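Probable transcriptional regulator, LysR family protein (Rhodococcus sp., PDB 2QL3) probably acts as a DNA-binding LysR-type transcriptional regulator, of which this chain is the C-terminal, substrate-binding-type domain that in relatives senses small-molecule effectors. Local coordinates at residues A[3-9]-A[196-201]; A[14-20]-A[58-62]; A[68-74]-A[184-190]. All blocks are in the same frame, centred on the assembly; numbering follows the deposited sequence.

Contact 1 of 3, residues A[3-9]-A[196-201]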
# COMPACT_ATOMS: atom_id res chain seq x y z
N VAL A 3 16.40 -28.05 8.44
CA VAL A 3 15.22 -27.48 9.18
C VAL A 3 13.94 -27.53 8.35
O VAL A 3 13.96 -27.34 7.14
CB VAL A 3 15.45 -26.06 9.72
CG1 VAL A 3 14.81 -24.99 8.82
CG2 VAL A 3 14.84 -25.94 11.10
N ALA A 4 12.86 -27.84 9.03
CA ALA A 4 11.59 -28.07 8.37
C ALA A 4 10.42 -27.68 9.30
O ALA A 4 10.60 -27.62 10.50
CB ALA A 4 11.50 -29.54 7.92
N GLY A 5 9.25 -27.39 8.75
CA GLY A 5 8.11 -27.06 9.58
C GLY A 5 7.70 -25.59 9.47
O GLY A 5 8.40 -24.79 8.82
N PRO A 6 6.58 -25.24 10.11
CA PRO A 6 5.93 -23.89 9.94
C PRO A 6 6.65 -22.84 10.74
O PRO A 6 7.07 -23.12 11.85
CB PRO A 6 4.54 -24.11 10.53
CG PRO A 6 4.75 -25.21 11.58
CD PRO A 6 5.80 -26.10 11.01
N ILE A 7 6.75 -21.61 10.20
CA ILE A 7 7.14 -20.43 11.00
C ILE A 7 6.16 -19.33 10.67
O ILE A 7 5.82 -19.15 9.52
CB ILE A 7 8.64 -19.94 10.78
CG1 ILE A 7 8.92 -18.69 11.60
CG2 ILE A 7 8.99 -19.68 9.27
CD1 ILE A 7 10.27 -18.01 11.32
N ALA A 8 5.68 -18.63 11.68
CA ALA A 8 4.84 -17.42 11.49
C ALA A 8 5.67 -16.13 11.61
O ALA A 8 6.27 -15.85 12.65
CB ALA A 8 3.61 -17.40 12.41
N VAL A 9 5.72 -15.42 10.50
CA VAL A 9 6.47 -14.16 10.36
C VAL A 9 5.51 -12.97 10.18
O VAL A 9 4.68 -12.91 9.25
CB VAL A 9 7.44 -14.18 9.16
CG1 VAL A 9 8.27 -12.85 9.12
CG2 VAL A 9 8.38 -15.42 9.21
N ARG A 196 13.20 -24.48 16.14
CA ARG A 196 14.37 -24.68 15.34
C ARG A 196 14.26 -23.87 14.07
O ARG A 196 15.26 -23.27 13.63
CB ARG A 196 14.55 -26.15 15.00
CG ARG A 196 14.50 -27.04 16.19
CD ARG A 196 15.37 -28.25 16.10
NE ARG A 196 16.76 -27.91 16.25
CZ ARG A 196 17.59 -28.31 17.22
NH1 ARG A 196 17.23 -29.10 18.21
NH2 ARG A 196 18.82 -27.86 17.17
N VAL A 197 13.05 -23.81 13.51
CA VAL A 197 12.84 -23.09 12.25
C VAL A 197 12.88 -21.56 12.47
O VAL A 197 13.38 -20.86 11.61
CB VAL A 197 11.48 -23.44 11.52
CG1 VAL A 197 11.50 -24.83 11.00
CG2 VAL A 197 10.32 -23.35 12.48
N ALA A 198 12.40 -21.09 13.62
CA ALA A 198 12.43 -19.67 14.01
C ALA A 198 13.88 -19.23 14.17
O ALA A 198 14.31 -18.20 13.65
CB ALA A 198 11.63 -19.44 15.32
N ARG A 199 14.64 -20.02 14.91
CA ARG A 199 16.06 -19.79 15.11
C ARG A 199 16.81 -19.80 13.75
O ARG A 199 17.64 -18.92 13.48
CB ARG A 199 16.60 -20.85 16.06
CG ARG A 199 17.47 -20.27 17.04
CD ARG A 199 17.35 -21.03 18.31
NE ARG A 199 18.55 -21.81 18.55
CZ ARG A 199 19.63 -21.37 19.21
NH1 ARG A 199 19.67 -20.14 19.73
NH2 ARG A 199 20.67 -22.19 19.37
N ALA A 200 16.50 -20.77 12.90
CA ALA A 200 17.12 -20.81 11.56
C ALA A 200 16.81 -19.55 10.79
O ALA A 200 17.70 -19.01 10.09
CB ALA A 200 16.73 -22.08 10.75
N PHE A 201 15.56 -19.05 10.95
CA PHE A 201 15.13 -17.81 10.28
C PHE A 201 15.94 -16.56 10.73
O PHE A 201 16.47 -15.81 9.89
CB PHE A 201 13.63 -17.57 10.43
CG PHE A 201 13.14 -16.38 9.70
CD1 PHE A 201 12.71 -16.50 8.40
CD2 PHE A 201 13.07 -15.12 10.32
CE1 PHE A 201 12.22 -15.42 7.69
CE2 PHE A 201 12.59 -14.02 9.59
CZ PHE A 201 12.18 -14.19 8.24
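Val197 lays its two methyls against the backbone from Ala4 to Pro6. This is helix-on-sheet packing in the periplasmic-binding-protein-like fold of the LysR effector domain: the last helix, 196-205, lies across the first strand. Their short axes pass 8.0 Å apart at 56°. Val197 CG1 sits close to the carbonyl of Ala4, and its CG2 lies 3.3 Å from Pro6 O. Between these carbonyls Gly5 has no side chain, and a CB there would run into the ring of Pro6.

Val3 crosses Val197 at about a right angle. Its CG2 is 3.5 Å from Val197 CG1, while its CG1 reaches the methyl of Ala200. Farther along, Ile7 enters end first. With CG1 anti to the backbone N (chi1 178°) and chi2 also extended, its CD1 comes 3.5 Å from Phe201 CB and also touches the CA of Ala198. Phe27 of helix 20-30 packs edge-to-face on the Phe201 ring. The side-chain contacts are apolar, and burial rises from exposed Val3 to buried Val9. There Val9 CG2 stands over one face of the Phe201 ring, 4.3 Å from its centroid, displaced toward the rim.

Contact 2 of 3, residues A[14-20]-A[58-62]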
# COMPACT_ATOMS: atom_id res chain seq x y z
N ALA A 14 4.20 -1.39 5.54
CA ALA A 14 5.22 -0.68 4.77
C ALA A 14 6.52 -1.46 4.59
O ALA A 14 7.35 -1.14 3.74
CB ALA A 14 5.50 0.65 5.44
N LEU A 15 6.70 -2.49 5.40
CA LEU A 15 7.86 -3.35 5.32
C LEU A 15 7.56 -4.55 4.40
O LEU A 15 8.49 -5.21 3.92
CB LEU A 15 8.19 -3.84 6.73
CG LEU A 15 9.32 -3.17 7.52
CD1 LEU A 15 9.74 -1.87 7.04
CD2 LEU A 15 9.09 -3.17 9.04
N GLY A 16 6.27 -4.85 4.21
CA GLY A 16 5.87 -5.96 3.35
C GLY A 16 6.44 -5.99 1.94
O GLY A 16 6.90 -7.03 1.52
N PRO A 17 6.38 -4.86 1.17
CA PRO A 17 6.96 -4.87 -0.23
C PRO A 17 8.45 -4.52 -0.38
O PRO A 17 9.03 -4.69 -1.43
CB PRO A 17 6.13 -3.83 -0.98
CG PRO A 17 5.45 -3.00 0.09
CD PRO A 17 5.68 -3.59 1.46
N THR A 18 9.07 -4.05 0.70
CA THR A 18 10.41 -3.48 0.58
C THR A 18 11.44 -4.47 1.11
O THR A 18 12.45 -4.73 0.44
CB THR A 18 10.53 -2.15 1.33
OG1 THR A 18 10.07 -2.34 2.67
CG2 THR A 18 9.62 -1.12 0.72
N ILE A 19 11.18 -5.02 2.30
CA ILE A 19 12.13 -5.90 2.95
C ILE A 19 11.80 -7.42 2.88
O ILE A 19 12.67 -8.27 2.62
CB ILE A 19 12.38 -5.36 4.40
CG1 ILE A 19 13.49 -4.30 4.26
CG2 ILE A 19 12.84 -6.42 5.30
CD1 ILE A 19 13.52 -3.23 5.34
N LEU A 20 10.52 -7.72 3.04
CA LEU A 20 10.02 -9.05 3.16
C LEU A 20 10.12 -9.94 1.92
O LEU A 20 10.42 -11.09 2.07
CB LEU A 20 8.61 -9.03 3.67
CG LEU A 20 8.41 -9.14 5.18
CD1 LEU A 20 8.78 -10.52 5.74
CD2 LEU A 20 9.13 -8.01 5.87
N ALA A 58 8.85 -11.10 14.18
CA ALA A 58 8.31 -9.89 13.53
C ALA A 58 9.48 -9.13 12.89
O ALA A 58 10.61 -9.07 13.46
CB ALA A 58 7.61 -9.03 14.60
N ILE A 59 9.23 -8.57 11.71
CA ILE A 59 10.13 -7.65 11.08
C ILE A 59 9.51 -6.27 11.28
O ILE A 59 8.42 -6.00 10.80
CB ILE A 59 10.27 -7.90 9.58
CG1 ILE A 59 10.69 -9.37 9.31
CG2 ILE A 59 11.23 -6.88 8.95
CD1 ILE A 59 11.97 -9.80 9.96
N VAL A 60 10.20 -5.41 12.04
CA VAL A 60 9.61 -4.14 12.45
C VAL A 60 10.62 -3.00 12.48
O VAL A 60 11.82 -3.23 12.53
CB VAL A 60 8.94 -4.21 13.88
CG1 VAL A 60 7.71 -5.04 13.83
CG2 VAL A 60 9.90 -4.77 14.94
N TYR A 61 10.13 -1.76 12.46
CA TYR A 61 11.00 -0.67 12.86
C TYR A 61 11.24 -0.71 14.36
O TYR A 61 10.32 -0.93 15.13
CB TYR A 61 10.43 0.70 12.50
CG TYR A 61 9.98 0.93 11.09
CD1 TYR A 61 10.89 1.03 10.04
CD2 TYR A 61 8.63 1.13 10.81
CE1 TYR A 61 10.47 1.33 8.74
CE2 TYR A 61 8.19 1.38 9.49
CZ TYR A 61 9.13 1.48 8.47
OH TYR A 61 8.72 1.76 7.17
N ASP A 62 12.47 -0.45 14.79
CA ASP A 62 12.76 -0.38 16.22
C ASP A 62 12.40 1.02 16.68
O ASP A 62 13.28 1.89 16.85
CB ASP A 62 14.25 -0.67 16.43
CG ASP A 62 14.66 -0.75 17.90
OD1 ASP A 62 13.82 -0.83 18.85
OD2 ASP A 62 15.88 -0.71 18.09
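Leu15 makes the largest share of the turn's apolar packing, and its two methyls have separate tasks. CD1 lies 3.7 Å from Tyr61 CZ, meeting the ring at a slant. CD2 rests on the strand backbone, 3.4 Å from Ile59 O and close to the CA of Val60. With an alanine here, a gap is likely to open between the Tyr61 ring and the Ile59-Val60 backbone, leaving the ring freer to shift.

Ile59 serves the other end. Its CG2, anti to the backbone N because CG1 takes the place beside that N (chi1 -55°), meets Ile19 CG2 at 4.0 Å. Leu20 slides past Ile59 in the opposite direction, with CD2 3.9 Å from Ile59 CB.

The polar bonds lie within the turn or lead out of it. Thr18 OG1 donates to Ala14 O at 3.2 Å, in the carbonyl plane and on a lone pair. Ile19 N donates to Leu15 O at 3.1 Å. Gln156 links the two segments: its NE2 bonds to Thr18 OG1, and its OE1 makes a weak bond with Tyr61 OH.

The arrangement is a strand-to-helix connection of an alpha/beta fold, in which the turn between strand 5-11 and helix 20-30 packs on the neighbouring parallel strand 57-61.

Contact 3 of 3, residues A[68-74]-A[184-190]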
# COMPACT_ATOMS: atom_id res chain seq x y z
N GLU A 68 10.38 -6.24 26.22
CA GLU A 68 10.27 -7.71 26.35
C GLU A 68 10.79 -8.44 25.08
O GLU A 68 10.93 -9.67 25.07
CB GLU A 68 8.81 -8.16 26.65
CG GLU A 68 8.27 -7.99 28.15
CD GLU A 68 7.09 -8.96 28.52
OE1 GLU A 68 5.89 -8.71 28.17
OE2 GLU A 68 7.36 -9.98 29.22
N TRP A 69 11.04 -7.67 24.00
CA TRP A 69 11.43 -8.18 22.70
C TRP A 69 12.93 -8.11 22.49
O TRP A 69 13.56 -7.10 22.68
CB TRP A 69 10.74 -7.37 21.59
CG TRP A 69 9.20 -7.59 21.54
CD1 TRP A 69 8.39 -8.18 22.50
CD2 TRP A 69 8.31 -7.14 20.51
NE1 TRP A 69 7.07 -8.14 22.12
CE2 TRP A 69 6.99 -7.53 20.89
CE3 TRP A 69 8.50 -6.47 19.30
CZ2 TRP A 69 5.88 -7.27 20.08
CZ3 TRP A 69 7.40 -6.23 18.47
CH2 TRP A 69 6.10 -6.61 18.88
N GLN A 70 13.50 -9.24 22.14
CA GLN A 70 14.86 -9.33 21.66
C GLN A 70 14.79 -8.85 20.22
O GLN A 70 13.80 -9.11 19.53
CB GLN A 70 15.28 -10.79 21.71
CG GLN A 70 15.43 -11.34 23.12
CD GLN A 70 16.79 -11.02 23.70
OE1 GLN A 70 17.77 -11.74 23.46
NE2 GLN A 70 16.88 -9.93 24.46
N THR A 71 15.81 -8.14 19.77
CA THR A 71 15.84 -7.60 18.40
C THR A 71 17.26 -7.77 17.83
O THR A 71 18.21 -7.85 18.58
CB THR A 71 15.47 -6.09 18.31
OG1 THR A 71 16.44 -5.33 19.03
CG2 THR A 71 14.03 -5.78 18.85
N VAL A 72 17.38 -7.83 16.50
CA VAL A 72 18.69 -7.85 15.84
C VAL A 72 18.51 -6.94 14.60
O VAL A 72 17.60 -7.16 13.80
CB VAL A 72 19.11 -9.30 15.39
CG1 VAL A 72 20.24 -9.23 14.37
CG2 VAL A 72 19.61 -10.16 16.55
N PRO A 73 19.39 -5.92 14.43
CA PRO A 73 19.21 -5.00 13.33
C PRO A 73 19.50 -5.60 11.95
O PRO A 73 20.42 -6.37 11.77
CB PRO A 73 20.14 -3.84 13.67
CG PRO A 73 21.21 -4.44 14.49
CD PRO A 73 20.56 -5.59 15.26
N LEU A 74 18.64 -5.28 10.99
CA LEU A 74 18.78 -5.84 9.65
C LEU A 74 19.39 -4.76 8.76
O LEU A 74 20.23 -5.02 7.89
CB LEU A 74 17.38 -6.22 9.16
CG LEU A 74 16.77 -7.62 9.32
CD1 LEU A 74 17.36 -8.40 10.40
CD2 LEU A 74 15.30 -7.48 9.52
N VAL A 184 15.52 -1.08 11.13
CA VAL A 184 14.64 -2.18 10.90
C VAL A 184 15.29 -3.40 11.56
O VAL A 184 16.48 -3.74 11.32
CB VAL A 184 14.45 -2.37 9.41
CG1 VAL A 184 13.44 -3.52 9.10
CG2 VAL A 184 13.94 -1.05 8.79
N VAL A 185 14.51 -4.06 12.42
CA VAL A 185 14.95 -5.23 13.18
C VAL A 185 14.13 -6.51 12.88
O VAL A 185 12.97 -6.42 12.46
CB VAL A 185 14.93 -4.93 14.69
CG1 VAL A 185 15.88 -3.72 15.02
CG2 VAL A 185 13.46 -4.65 15.20
N VAL A 186 14.75 -7.67 13.05
CA VAL A 186 14.01 -8.93 13.36
C VAL A 186 13.79 -9.03 14.88
O VAL A 186 14.70 -8.79 15.67
CB VAL A 186 14.67 -10.21 12.77
CG1 VAL A 186 16.09 -10.52 13.40
CG2 VAL A 186 13.72 -11.45 12.92
N ALA A 187 12.56 -9.30 15.31
CA ALA A 187 12.26 -9.31 16.74
C ALA A 187 11.52 -10.55 17.19
O ALA A 187 10.85 -11.21 16.40
CB ALA A 187 11.44 -8.01 17.12
N TRP A 188 11.71 -10.92 18.44
CA TRP A 188 10.96 -12.02 19.03
C TRP A 188 10.88 -11.76 20.52
O TRP A 188 11.63 -10.98 21.04
CB TRP A 188 11.61 -13.38 18.76
CG TRP A 188 12.98 -13.55 19.35
CD1 TRP A 188 13.30 -14.15 20.53
CD2 TRP A 188 14.22 -13.07 18.80
NE1 TRP A 188 14.67 -14.11 20.75
CE2 TRP A 188 15.26 -13.45 19.70
CE3 TRP A 188 14.55 -12.37 17.62
CZ2 TRP A 188 16.61 -13.18 19.45
CZ3 TRP A 188 15.88 -12.08 17.37
CH2 TRP A 188 16.91 -12.48 18.29
N HIS A 189 9.99 -12.44 21.20
CA HIS A 189 9.76 -12.16 22.62
C HIS A 189 10.81 -12.89 23.51
O HIS A 189 11.03 -14.08 23.34
CB HIS A 189 8.33 -12.62 22.90
CG HIS A 189 7.73 -12.08 24.16
ND1 HIS A 189 8.12 -12.51 25.41
CD2 HIS A 189 6.71 -11.21 24.36
CE1 HIS A 189 7.37 -11.92 26.33
NE2 HIS A 189 6.50 -11.13 25.72
N GLN A 190 11.47 -12.14 24.42
CA GLN A 190 12.37 -12.65 25.48
C GLN A 190 12.00 -13.99 26.07
O GLN A 190 12.88 -14.75 26.48
CB GLN A 190 12.31 -11.71 26.68
CG GLN A 190 13.58 -11.07 27.06
CD GLN A 190 13.30 -9.83 27.79
OE1 GLN A 190 12.44 -9.79 28.68
NE2 GLN A 190 13.95 -8.75 27.36
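Gln70 and Trp188 exchange two backbone bonds, and the carbonyl O of Trp188 is held twice. Gln70 N donates to it at 2.8 Å, and Trp69 CA adds a C-H...O contact. Trp188 N returns a bond to Gln70 O at 3.0 Å. The same exchange joins Val72 and Val186, and Leu74 N to Val184 O (2.7 Å) extends the ladder. At the other end Gln190 N donates to Glu68 O. This is an antiparallel pair of strands, 69-74 with 184-189, at 150°.

One face of the pair carries Gln70, Val72, Val186 and Trp188. With its CG set between backbone N and carbonyl carbon (chi1 63°), the indole of Trp188 turns back over its partner strand, where Gln70 CB covers one of its faces, 3.6 Å from the centroid of the five-membered ring. Val72 CG2 meets the indole at its edge, 4.0 Å from CH2. The Gln70 amide plane stands almost upright to the ring, at 86°.

The other face carries Trp69, Thr71, Ala187 and His189. Thr71 CG2 packs on Ala187 CB at 3.8 Å. Glu68 runs beside His189, its CB over one face of the imidazole. ND1 of His189 accepts a bond from Glu191 N, which helps fix the rotation of the ring. Backbone bonds thus fix the register, while the Trp188 and His189 rings each take a CH-pi contact from the CB of a polar residue.

In the fold
All three contacts belong to the same mixed sheet and the helices and turns packed on it. Contact 2 touches contact 3 directly, because strands 57-61 and 182-189 are antiparallel neighbours: Ala58 O to Ala187 N, at 2.7 Å, and Val60 O to Val185 N, at 2.8 Å, are probable hydrogen bonds. Contact 1 meets contact 2 through packing alone, with Val9 CG1 4.1 Å from Leu20 CD1. Contacts 1 and 3 do not touch, but strand 182-189 leads on to helix 196-205. Contacts 2 and 3 both nest inside the chain loop closed by contact 1. Centres of contacts 2 and 3 are 12 Å apart. A phosphate, probably from the crystallisation liquor, lies about 4 Å from the Trp188 side chain.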